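Dihydroxyacetone kinase (Citrobacter freundii, PDB 1UN8) catalyses the ATP-dependent phosphorylation of dihydroxyacetone to dihydroxyacetone phosphate, working as a homodimer with magnesium or calcium as cofactor. Local coordinates at residues A456-L461 with P483-L488. Sequence-based numbering, arbitrary orientation.
Sequences ALNTGL and PALTSL
L485 reaches across to L457, N458 and L461, and its two methyl groups divide the work. CD2 meets the side chain of L457, lying 3.9 Å from L457 CB, and the two leucines cross at roughly a right angle. CD1 points at the backbone, 3.4 Å from L457 O, the carbonyl that accepts the helical bond from L461 N, and it also packs against L461, with L461 CB at 4.0 Å. The L485 CB already faces the other helix, and with CD1 anti to CA (chi2 -173°) the chain stays extended, which brings that methyl up to the L457 carbonyl. N458 runs alongside the base of the same side chain in the opposite direction: its ND2 is 3.5 Å from L485 CB and makes a weak, bent hydrogen bond to L485 O (3.3 Å, 144° at the hydrogen). The two segments run nearly antiparallel, at 152° with axes 10.1 Å apart, and belong to helices 453-468 and 478-490 of the eight-helix alpha barrel of the C-terminal domain, whose pocket holds a tightly bound phospholipid. L457 itself touches that lipid and also packs on F439 of helix 430-448. L461 also packs on I478 and L481 of helix 478-490, and its side chain lies about 7 Å from that of M477, an ATP-binding residue. A second weak bond, from N458 ND2 to V454 O, ties the amide back to its own helix.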
# COMPACT_ATOMS: atom_id res chain seq x y z
N ALA A 456 18.49 23.78 -41.34
CA ALA A 456 17.73 22.59 -40.99
C ALA A 456 18.59 21.63 -40.17
O ALA A 456 18.12 21.06 -39.17
CB ALA A 456 17.23 21.90 -42.27
N LEU A 457 19.84 21.45 -40.58
CA LEU A 457 20.76 20.57 -39.88
C LEU A 457 20.98 21.03 -38.45
O LEU A 457 21.12 20.22 -37.54
CB LEU A 457 22.10 20.48 -40.61
CG LEU A 457 22.08 19.69 -41.93
CD1 LEU A 457 23.45 19.74 -42.59
CD2 LEU A 457 21.67 18.25 -41.65
N ASN A 458 21.01 22.35 -38.26
CA ASN A 458 21.19 22.91 -36.93
C ASN A 458 19.96 22.70 -36.08
O ASN A 458 20.07 22.51 -34.88
CB ASN A 458 21.49 24.40 -37.01
CG ASN A 458 22.94 24.71 -36.68
OD1 ASN A 458 23.36 24.59 -35.53
ND2 ASN A 458 23.70 25.10 -37.69
N THR A 459 18.78 22.76 -36.70
CA THR A 459 17.56 22.53 -35.95
C THR A 459 17.57 21.07 -35.52
O THR A 459 17.16 20.73 -34.41
CB THR A 459 16.30 22.82 -36.81
OG1 THR A 459 16.22 24.23 -37.07
CG2 THR A 459 15.03 22.37 -36.09
N GLY A 460 18.06 20.20 -36.42
CA GLY A 460 18.15 18.79 -36.11
C GLY A 460 19.02 18.58 -34.87
O GLY A 460 18.67 17.81 -33.96
N LEU A 461 20.15 19.29 -34.84
CA LEU A 461 21.09 19.24 -33.73
C LEU A 461 20.42 19.73 -32.45
O LEU A 461 20.51 19.09 -31.40
CB LEU A 461 22.30 20.11 -34.03
CG LEU A 461 23.35 20.17 -32.92
CD1 LEU A 461 23.91 18.79 -32.66
CD2 LEU A 461 24.46 21.13 -33.33
N PRO A 483 30.31 22.17 -33.70
CA PRO A 483 31.38 23.02 -34.23
C PRO A 483 31.26 23.12 -35.74
O PRO A 483 31.33 24.21 -36.30
CB PRO A 483 32.64 22.27 -33.80
CG PRO A 483 32.24 21.64 -32.52
CD PRO A 483 30.86 21.11 -32.83
N ALA A 484 31.05 21.97 -36.38
CA ALA A 484 30.92 21.89 -37.83
C ALA A 484 29.72 22.66 -38.33
O ALA A 484 29.83 23.42 -39.30
CB ALA A 484 30.82 20.43 -38.27
N LEU A 485 28.57 22.48 -37.69
CA LEU A 485 27.36 23.18 -38.13
C LEU A 485 27.48 24.67 -37.89
O LEU A 485 26.89 25.48 -38.62
CB LEU A 485 26.12 22.61 -37.43
CG LEU A 485 25.79 21.18 -37.86
CD1 LEU A 485 24.46 20.76 -37.28
CD2 LEU A 485 25.74 21.09 -39.38
N THR A 486 28.24 25.05 -36.88
CA THR A 486 28.43 26.46 -36.60
C THR A 486 29.39 27.01 -37.66
O THR A 486 29.17 28.10 -38.20
CB THR A 486 29.01 26.69 -35.21
OG1 THR A 486 28.06 26.23 -34.23
CG2 THR A 486 29.28 28.15 -34.97
N SER A 487 30.44 26.26 -37.96
CA SER A 487 31.39 26.69 -38.97
C SER A 487 30.66 26.98 -40.29
O SER A 487 30.85 28.03 -40.90
CB SER A 487 32.45 25.62 -39.19
OG SER A 487 33.39 26.02 -40.17
N LEU A 488 29.82 26.04 -40.71
CA LEU A 488 29.07 26.17 -41.95
C LEU A 488 28.07 27.32 -41.93
O LEU A 488 27.78 27.91 -42.96
CB LEU A 488 28.34 24.85 -42.24
CG LEU A 488 29.26 23.68 -42.61
CD1 LEU A 488 28.48 22.39 -42.66
CD2 LEU A 488 29.90 23.96 -43.96